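Local coordinates for protein YcaO (Methanopyrus kandleri, PDB 6CIB) that binds ADP and magnesium and probably uses ATP to activate peptide backbone amides for thioamidation, at residues 171-176 with 365-370; 164-169 with 216-221; 21-24 with 28-31. All coordinates share one frame; numbering follows the deposited sequence.

Interaction 1. Residues 171-176 with 365-370; sequences WSIVEY and GNMPEK
M367, a selenomethionine, lays its terminal methyl over one face of the Y176 ring, and its selenium, in the place of methionine's sulfur, against the end of I173. CE stands 3.8 Å from the centroid of the Y176 ring, 22° off the ring normal; it does not sit over the middle but toward the rim, on the CG side, where the M367 CE to Y176 CG distance is 3.5 Å. This is a CH-pi contact. The selenium approaches the same ring obliquely, 4.7 Å from the Y176 centroid, while M367 CG lies above and just outside the CD2-CE2 edge, 3.7 Å from Y176 CE2. The chain passes over the ring at a slant: it leaves the backbone with CG anti to the M367 nitrogen (chi1 -151°) and then bends twice, at chi2 and again at chi3 (100°), which puts CE over the tyrosine. Y176 presents a face to the loop. I173 and M367 run alongside each other, pointing opposite ways, and I173 CD1 meets M367 SE at 3.5 Å. No hydrogen bond joins the two segments, so the fit rests on apolar surface. On another side of the helix W171 NE1 donates to E175 OE2 at 3.0 Å, in the indole plane and to the carboxylate's anti lone pair; the same oxygen is bonded by W292 NE1, and H291 holds OE1. Y357 meets the Y176 ring edge-to-face, and R212 bonds the carbonyl of N366 in the loop. The arrangement is a Met-aromatic contact, here joining the C-terminal end of helix 154-177 to the irregular chain that follows strand 346-351, away from the nucleotide site.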
loop_
_atom_site.group_PDB
_atom_site.type_symbol
_atom_site.label_atom_id
_atom_site.label_comp_id
_atom_site.label_asym_id
_atom_site.label_seq_id
_atom_site.Cartn_x
_atom_site.Cartn_y
_atom_site.Cartn_z
ATOM N N TRP A 171 0.056 -11.011 0.586
ATOM C CA TRP A 171 0.013 -11.285 -0.846
ATOM C C TRP A 171 1.242 -12.090 -1.300
ATOM O O TRP A 171 1.098 -13.050 -2.060
ATOM C CB TRP A 171 -0.171 -9.972 -1.627
ATOM C CG TRP A 171 -0.293 -10.103 -3.117
ATOM C CD1 TRP A 171 -0.636 -11.221 -3.829
ATOM C CD2 TRP A 171 -0.113 -9.056 -4.082
ATOM N NE1 TRP A 171 -0.649 -10.946 -5.172
ATOM C CE2 TRP A 171 -0.330 -9.628 -5.363
ATOM C CE3 TRP A 171 0.229 -7.696 -3.995
ATOM C CZ2 TRP A 171 -0.224 -8.885 -6.550
ATOM C CZ3 TRP A 171 0.341 -6.955 -5.176
ATOM C CH2 TRP A 171 0.104 -7.554 -6.437
ATOM N N SER A 172 2.425 -11.718 -0.802
ATOM C CA SER A 172 3.673 -12.434 -1.102
ATOM C C SER A 172 3.665 -13.892 -0.625
ATOM O O SER A 172 4.149 -14.771 -1.326
ATOM C CB SER A 172 4.865 -11.701 -0.512
ATOM O OG SER A 172 5.048 -10.454 -1.146
ATOM N N ILE A 173 3.099 -14.125 0.556
ATOM C CA ILE A 173 2.904 -15.469 1.108
ATOM C C ILE A 173 1.986 -16.335 0.234
ATOM O O ILE A 173 2.324 -17.479 -0.071
ATOM C CB ILE A 173 2.491 -15.393 2.615
ATOM C CG1 ILE A 173 3.702 -15.681 3.499
ATOM C CG2 ILE A 173 1.377 -16.354 2.999
ATOM C CD1 ILE A 173 4.770 -14.612 3.451
ATOM N N VAL A 174 0.856 -15.763 -0.181
ATOM C CA VAL A 174 -0.102 -16.423 -1.072
ATOM C C VAL A 174 0.538 -16.811 -2.414
ATOM O O VAL A 174 0.368 -17.937 -2.862
ATOM C CB VAL A 174 -1.393 -15.566 -1.243
ATOM C CG1 VAL A 174 -2.302 -16.102 -2.351
ATOM C CG2 VAL A 174 -2.164 -15.512 0.072
ATOM N N GLU A 175 1.294 -15.899 -3.025
ATOM C CA GLU A 175 1.967 -16.171 -4.305
ATOM C C GLU A 175 3.162 -17.136 -4.194
ATOM O O GLU A 175 3.347 -17.986 -5.064
ATOM C CB GLU A 175 2.409 -14.872 -5.006
ATOM C CG GLU A 175 1.303 -13.862 -5.317
ATOM C CD GLU A 175 0.273 -14.312 -6.346
ATOM O OE1 GLU A 175 0.449 -15.352 -7.009
ATOM O OE2 GLU A 175 -0.741 -13.600 -6.497
ATOM N N TYR A 176 3.963 -16.996 -3.138
ATOM C CA TYR A 176 5.140 -17.855 -2.927
ATOM C C TYR A 176 4.757 -19.333 -2.770
ATOM O O TYR A 176 5.351 -20.192 -3.416
ATOM C CB TYR A 176 5.946 -17.381 -1.713
ATOM C CG TYR A 176 7.313 -18.017 -1.560
ATOM C CD1 TYR A 176 8.425 -17.504 -2.239
ATOM C CD2 TYR A 176 7.503 -19.116 -0.716
ATOM C CE1 TYR A 176 9.684 -18.078 -2.094
ATOM C CE2 TYR A 176 8.758 -19.700 -0.562
ATOM C CZ TYR A 176 9.843 -19.176 -1.252
ATOM O OH TYR A 176 11.085 -19.747 -1.101
ATOM N N GLY A 365 12.130 -12.290 2.286
ATOM C CA GLY A 365 11.889 -12.037 3.710
ATOM C C GLY A 365 11.916 -13.323 4.528
ATOM O O GLY A 365 12.355 -14.371 4.041
ATOM N N ASN A 366 11.444 -13.244 5.772
ATOM C CA ASN A 366 11.372 -14.410 6.654
ATOM C C ASN A 366 10.261 -15.338 6.191
ATOM O O ASN A 366 9.084 -15.006 6.300
ATOM C CB ASN A 366 11.163 -13.983 8.112
ATOM C CG ASN A 366 12.338 -13.202 8.667
ATOM O OD1 ASN A 366 13.427 -13.190 8.089
ATOM N ND2 ASN A 366 12.124 -12.549 9.800
HETATM N N MSE A 367 10.652 -16.485 5.649
HETATM C CA MSE A 367 9.713 -17.451 5.084
HETATM C C MSE A 367 9.804 -18.748 5.843
HETATM O O MSE A 367 10.908 -19.260 6.046
HETATM C CB MSE A 367 10.081 -17.637 3.612
HETATM C CG MSE A 367 8.890 -18.001 2.732
HETATM SE SE MSE A 367 7.569 -16.537 2.729
HETATM C CE MSE A 367 8.057 -15.710 1.009
ATOM N N PRO A 368 8.651 -19.298 6.295
ATOM C CA PRO A 368 8.697 -20.645 6.876
ATOM C C PRO A 368 8.818 -21.716 5.782
ATOM O O PRO A 368 8.582 -21.428 4.602
ATOM C CB PRO A 368 7.362 -20.760 7.618
ATOM C CG PRO A 368 6.441 -19.842 6.891
ATOM C CD PRO A 368 7.281 -18.744 6.299
ATOM N N GLU A 369 9.198 -22.928 6.180
ATOM C CA GLU A 369 9.337 -24.066 5.259
ATOM C C GLU A 369 7.991 -24.574 4.704
ATOM O O GLU A 369 7.940 -25.097 3.586
ATOM C CB GLU A 369 10.164 -25.196 5.911
ATOM C CG GLU A 369 9.498 -25.983 7.047
ATOM C CD GLU A 369 9.401 -25.224 8.367
ATOM O OE1 GLU A 369 10.190 -25.527 9.289
ATOM O OE2 GLU A 369 8.532 -24.330 8.490
ATOM N N LYS A 370 6.921 -24.392 5.485
ATOM C CA LYS A 370 5.564 -24.864 5.161
ATOM C C LYS A 370 4.561 -23.689 5.098
ATOM O O LYS A 370 4.746 -22.693 5.811
ATOM C CB LYS A 370 5.117 -25.893 6.213
ATOM C CG LYS A 370 4.078 -26.899 5.738
ATOM C CD LYS A 370 3.797 -27.968 6.782
ATOM C CE LYS A 370 2.787 -28.979 6.263
ATOM N NZ LYS A 370 2.471 -30.021 7.278
#

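Interaction 2. Residues 164-169 with 216-221; sequences EVVERD and VYVVGA
V166 overlaps the valines of the strand through a single methyl, CG1, which meets V216 CG1 tip to tip at 3.8 Å and lies 4.1 Å from V218 CG2. In both V166 and V216 that methyl is anti to the backbone nitrogen (chi1 176° and -178°), an orientation that brings the two branches end to end between helix and strand. V218 instead spreads its two methyls beneath the helix backbone: CG1 lies 4.0 Å from E167 CA, and CG2 turns to V166. Here the CA atoms of E167 and V218 are 5.8 Å apart, so the strand runs close under the helix. A glycine in place of V218 would probably open a gap beneath E167 and let V166 pack less closely on the strand. E167 gives the strand its aliphatic part, with CG 4.3 Å from V218 CG1, and sends its carboxylate on to R168. That bridge is weak in geometry, R168 NE to E167 OE2 being 3.4 Å; E164 adds a long, purely electrostatic contact to the guanidinium. A237 and L209, on the strands flanking 217-224, also touch V218. The touching residues are all buried, and their side chains meet without a hydrogen bond across the contact. The chemistry thus divides: a buried, apolar valine layer fits helix 154-177 to the three-stranded antiparallel sheet, while the charged ends of E164, E167 and R168 are kept off the strand, near the nucleotide site, where E164 is a known magnesium ligand although no ion is bound to it here.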
loop_
_atom_site.group_PDB
_atom_site.type_symbol
_atom_site.label_atom_id
_atom_site.label_comp_id
_atom_site.label_asym_id
_atom_site.label_seq_id
_atom_site.Cartn_x
_atom_site.Cartn_y
_atom_site.Cartn_z
ATOM N N GLU A 164 0.254 -1.235 4.563
ATOM C CA GLU A 164 0.697 -1.608 3.216
ATOM C C GLU A 164 1.741 -2.737 3.229
ATOM O O GLU A 164 1.650 -3.681 2.435
ATOM C CB GLU A 164 1.229 -0.383 2.476
ATOM C CG GLU A 164 1.643 -0.640 1.041
ATOM C CD GLU A 164 1.928 0.655 0.317
ATOM O OE1 GLU A 164 3.109 1.048 0.249
ATOM O OE2 GLU A 164 0.959 1.297 -0.139
ATOM N N VAL A 165 2.718 -2.633 4.126
ATOM C CA VAL A 165 3.756 -3.669 4.282
ATOM C C VAL A 165 3.140 -5.028 4.683
ATOM O O VAL A 165 3.522 -6.069 4.135
ATOM C CB VAL A 165 4.895 -3.233 5.255
ATOM C CG1 VAL A 165 5.866 -4.385 5.518
ATOM C CG2 VAL A 165 5.679 -2.045 4.693
ATOM N N VAL A 166 2.181 -5.011 5.611
ATOM C CA VAL A 166 1.458 -6.230 6.023
ATOM C C VAL A 166 0.678 -6.807 4.838
ATOM O O VAL A 166 0.715 -8.014 4.591
ATOM C CB VAL A 166 0.532 -5.971 7.236
ATOM C CG1 VAL A 166 -0.289 -7.210 7.596
ATOM C CG2 VAL A 166 1.362 -5.532 8.433
ATOM N N GLU A 167 0.009 -5.924 4.099
ATOM C CA GLU A 167 -0.766 -6.283 2.915
ATOM C C GLU A 167 0.077 -7.042 1.881
ATOM O O GLU A 167 -0.320 -8.118 1.410
ATOM C CB GLU A 167 -1.371 -5.009 2.321
ATOM C CG GLU A 167 -2.105 -5.176 1.011
ATOM C CD GLU A 167 -2.322 -3.848 0.313
ATOM O OE1 GLU A 167 -3.070 -3.002 0.851
ATOM O OE2 GLU A 167 -1.753 -3.653 -0.776
ATOM N N ARG A 168 1.242 -6.492 1.552
ATOM C CA ARG A 168 2.130 -7.119 0.568
ATOM C C ARG A 168 2.825 -8.367 1.113
ATOM O O ARG A 168 3.164 -9.262 0.346
ATOM C CB ARG A 168 3.144 -6.116 0.007
ATOM C CG ARG A 168 2.514 -4.813 -0.459
ATOM C CD ARG A 168 2.158 -4.803 -1.923
ATOM N NE ARG A 168 1.261 -3.694 -2.261
ATOM C CZ ARG A 168 1.625 -2.422 -2.435
ATOM N NH1 ARG A 168 2.892 -2.026 -2.272
ATOM N NH2 ARG A 168 0.699 -1.525 -2.750
ATOM N N ASP A 169 3.024 -8.424 2.434
ATOM C CA ASP A 169 3.528 -9.639 3.094
ATOM C C ASP A 169 2.549 -10.804 2.910
ATOM O O ASP A 169 2.971 -11.903 2.518
ATOM C CB ASP A 169 3.837 -9.395 4.583
ATOM C CG ASP A 169 4.406 -10.635 5.278
ATOM O OD1 ASP A 169 5.614 -10.927 5.139
ATOM O OD2 ASP A 169 3.630 -11.318 5.971
ATOM N N VAL A 216 -4.710 -7.619 12.366
ATOM C CA VAL A 216 -4.731 -6.996 11.033
ATOM C C VAL A 216 -5.279 -7.996 10.012
ATOM O O VAL A 216 -4.777 -9.118 9.902
ATOM C CB VAL A 216 -3.335 -6.488 10.578
ATOM C CG1 VAL A 216 -3.419 -5.807 9.208
ATOM C CG2 VAL A 216 -2.750 -5.524 11.592
ATOM N N TYR A 217 -6.309 -7.576 9.284
ATOM C CA TYR A 217 -6.924 -8.396 8.232
ATOM C C TYR A 217 -6.473 -7.928 6.864
ATOM O O TYR A 217 -6.353 -6.728 6.637
ATOM C CB TYR A 217 -8.455 -8.350 8.344
ATOM C CG TYR A 217 -8.948 -8.918 9.654
ATOM C CD1 TYR A 217 -9.064 -10.304 9.836
ATOM C CD2 TYR A 217 -9.273 -8.076 10.725
ATOM C CE1 TYR A 217 -9.500 -10.838 11.040
ATOM C CE2 TYR A 217 -9.711 -8.600 11.938
ATOM C CZ TYR A 217 -9.822 -9.977 12.089
ATOM O OH TYR A 217 -10.254 -10.504 13.281
ATOM N N VAL A 218 -6.205 -8.877 5.969
ATOM C CA VAL A 218 -5.844 -8.554 4.588
ATOM C C VAL A 218 -6.862 -9.189 3.636
ATOM O O VAL A 218 -7.138 -10.394 3.724
ATOM C CB VAL A 218 -4.392 -8.972 4.233
ATOM C CG1 VAL A 218 -4.028 -8.539 2.816
ATOM C CG2 VAL A 218 -3.388 -8.379 5.225
ATOM N N VAL A 219 -7.428 -8.358 2.755
ATOM C CA VAL A 219 -8.451 -8.775 1.789
ATOM C C VAL A 219 -7.927 -8.575 0.368
ATOM O O VAL A 219 -7.304 -7.561 0.064
ATOM C CB VAL A 219 -9.797 -8.020 2.008
ATOM C CG1 VAL A 219 -10.819 -8.303 0.908
ATOM C CG2 VAL A 219 -10.403 -8.380 3.355
ATOM N N GLY A 220 -8.175 -9.564 -0.485
ATOM C CA GLY A 220 -7.907 -9.464 -1.911
ATOM C C GLY A 220 -9.198 -9.497 -2.700
ATOM O O GLY A 220 -10.151 -10.183 -2.319
ATOM N N ALA A 221 -9.231 -8.726 -3.784
ATOM C CA ALA A 221 -10.322 -8.753 -4.751
ATOM C C ALA A 221 -9.749 -9.076 -6.120
ATOM O O ALA A 221 -8.748 -8.486 -6.531
ATOM C CB ALA A 221 -11.064 -7.425 -4.783
#

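Interaction 3. Residues 21-24 with 28-31; sequences RWIR and LERK
W22 touches L28 with the far end of its indole: CZ3 lies 3.7 Å from L28 CD1, the methyl approaching the ring obliquely. The ring is carried there with CG anti to the W22 nitrogen (chi1 176°), and R152 makes a cation-pi contact with it. I23 follows with both backbone and side chain. Its carbonyl oxygen accepts from L28 N at 3.2 Å, nearly straight at 170° and in the carbonyl plane, and takes a second hydrogen bond from a water at 2.9 Å from I23 O. That water accepts from E29 N, so it bridges the two helices. I23 CG1 also meets L28 CD1, at 3.8 Å, the side chains crossing at about a right angle; one leucine methyl thus fills the corner between W22 and I23. On its other branch, I23 CG2 comes within 4.4 Å of E29 CG, whose carboxylate is salt-bridged to K37 and R50. I23 also packs on V73 and M77 of helix 68-85, residues of the ADP pocket. The arrangement is a tight corner between two consecutive helices, 16-25 and 28-31, closed beside the nucleotide pocket by the backbone bond from L28 N back to I23 O, five residues earlier.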
loop_
_atom_site.group_PDB
_atom_site.type_symbol
_atom_site.label_atom_id
_atom_site.label_comp_id
_atom_site.label_asym_id
_atom_site.label_seq_id
_atom_site.Cartn_x
_atom_site.Cartn_y
_atom_site.Cartn_z
ATOM N N ARG A 21 -9.068 21.241 0.962
ATOM C CA ARG A 21 -8.984 22.698 1.073
ATOM C C ARG A 21 -7.545 23.110 1.394
ATOM O O ARG A 21 -7.017 24.047 0.796
ATOM C CB ARG A 21 -9.983 23.196 2.130
ATOM C CG ARG A 21 -10.072 24.704 2.308
ATOM C CD ARG A 21 -11.359 25.135 3.015
ATOM N NE ARG A 21 -11.638 24.369 4.229
ATOM C CZ ARG A 21 -12.748 23.665 4.464
ATOM N NH1 ARG A 21 -13.742 23.619 3.585
ATOM N NH2 ARG A 21 -12.870 23.009 5.609
ATOM N N TRP A 22 -6.927 22.360 2.306
ATOM C CA TRP A 22 -5.540 22.525 2.735
ATOM C C TRP A 22 -4.525 22.238 1.606
ATOM O O TRP A 22 -3.581 23.013 1.415
ATOM C CB TRP A 22 -5.321 21.632 3.962
ATOM C CG TRP A 22 -3.938 21.548 4.545
ATOM C CD1 TRP A 22 -3.390 22.369 5.498
ATOM C CD2 TRP A 22 -2.956 20.542 4.272
ATOM N NE1 TRP A 22 -2.116 21.948 5.812
ATOM C CE2 TRP A 22 -1.825 20.829 5.079
ATOM C CE3 TRP A 22 -2.913 19.429 3.414
ATOM C CZ2 TRP A 22 -0.664 20.046 5.051
ATOM C CZ3 TRP A 22 -1.750 18.645 3.385
ATOM C CH2 TRP A 22 -0.645 18.963 4.198
ATOM N N ILE A 23 -4.729 21.144 0.860
ATOM C CA ILE A 23 -3.901 20.807 -0.324
ATOM C C ILE A 23 -3.929 21.953 -1.346
ATOM O O ILE A 23 -2.883 22.352 -1.874
ATOM C CB ILE A 23 -4.337 19.455 -0.981
ATOM C CG1 ILE A 23 -3.904 18.257 -0.114
ATOM C CG2 ILE A 23 -3.793 19.311 -2.405
ATOM C CD1 ILE A 23 -4.653 16.959 -0.398
ATOM N N ARG A 24 -5.127 22.477 -1.599
ATOM C CA ARG A 24 -5.333 23.551 -2.566
ATOM C C ARG A 24 -4.703 24.876 -2.140
ATOM O O ARG A 24 -4.060 25.550 -2.952
ATOM C CB ARG A 24 -6.815 23.721 -2.864
ATOM C CG ARG A 24 -7.295 22.752 -3.920
ATOM C CD ARG A 24 -8.791 22.568 -3.867
ATOM N NE ARG A 24 -9.223 21.602 -4.873
ATOM C CZ ARG A 24 -10.465 21.149 -5.018
ATOM N NH1 ARG A 24 -11.439 21.554 -4.207
ATOM N NH2 ARG A 24 -10.728 20.264 -5.975
ATOM N N LEU A 28 0.019 22.275 -3.317
ATOM C CA LEU A 28 0.878 21.083 -3.276
ATOM C C LEU A 28 1.057 20.417 -4.634
ATOM O O LEU A 28 2.175 20.011 -4.973
ATOM C CB LEU A 28 0.381 20.061 -2.234
ATOM C CG LEU A 28 0.316 20.496 -0.764
ATOM C CD1 LEU A 28 -0.273 19.367 0.068
ATOM C CD2 LEU A 28 1.670 20.923 -0.202
ATOM N N GLU A 29 -0.027 20.334 -5.410
ATOM C CA GLU A 29 0.005 19.645 -6.704
ATOM C C GLU A 29 0.926 20.340 -7.703
ATOM O O GLU A 29 1.791 19.682 -8.306
ATOM C CB GLU A 29 -1.412 19.418 -7.256
ATOM C CG GLU A 29 -2.184 18.399 -6.416
ATOM C CD GLU A 29 -3.365 17.762 -7.124
ATOM O OE1 GLU A 29 -4.468 18.329 -7.071
ATOM O OE2 GLU A 29 -3.207 16.663 -7.693
ATOM N N ARG A 30 0.774 21.663 -7.826
ATOM C CA ARG A 30 1.683 22.486 -8.634
ATOM C C ARG A 30 3.135 22.331 -8.166
ATOM O O ARG A 30 4.026 22.108 -8.991
ATOM C CB ARG A 30 1.266 23.968 -8.621
ATOM C CG ARG A 30 2.090 24.861 -9.558
ATOM C CD ARG A 30 1.834 26.359 -9.371
ATOM N NE ARG A 30 2.007 26.849 -7.992
ATOM C CZ ARG A 30 3.173 27.069 -7.382
ATOM N NH1 ARG A 30 4.330 26.838 -7.997
ATOM N NH2 ARG A 30 3.186 27.514 -6.133
ATOM N N LYS A 31 3.356 22.420 -6.853
ATOM C CA LYS A 31 4.702 22.405 -6.270
ATOM C C LYS A 31 5.429 21.095 -6.486
ATOM O O LYS A 31 6.665 21.055 -6.498
ATOM C CB LYS A 31 4.648 22.734 -4.778
ATOM C CG LYS A 31 4.512 24.222 -4.479
ATOM C CD LYS A 31 4.272 24.465 -2.998
ATOM C CE LYS A 31 4.132 25.949 -2.684
ATOM N NZ LYS A 31 3.378 26.180 -1.411
HETATM O O HOH W 1 -2.704 21.625 -4.663
#

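Interactions 1 and 2 share helix 154-177: their helical segments adjoin in sequence, and the contact centres are 13 Å apart. Interaction 2 takes the segment nearer the nucleotide and fits it to the three-stranded sheet, whereas interaction 1 uses the helix's last turns and a late loop. R212 ties the two together, bridging to D169 and bonding N366. Interaction 3 lies across the chain's centre from interaction 1, the contact centres 40 Å apart, and about 17 Å from interaction 2 by nearest atoms. Bound ADP lies between interactions 2 and 3, about 6 Å from the side chains of both E167 and I23, with magnesium nearer E167, about 9 Å against 14 Å.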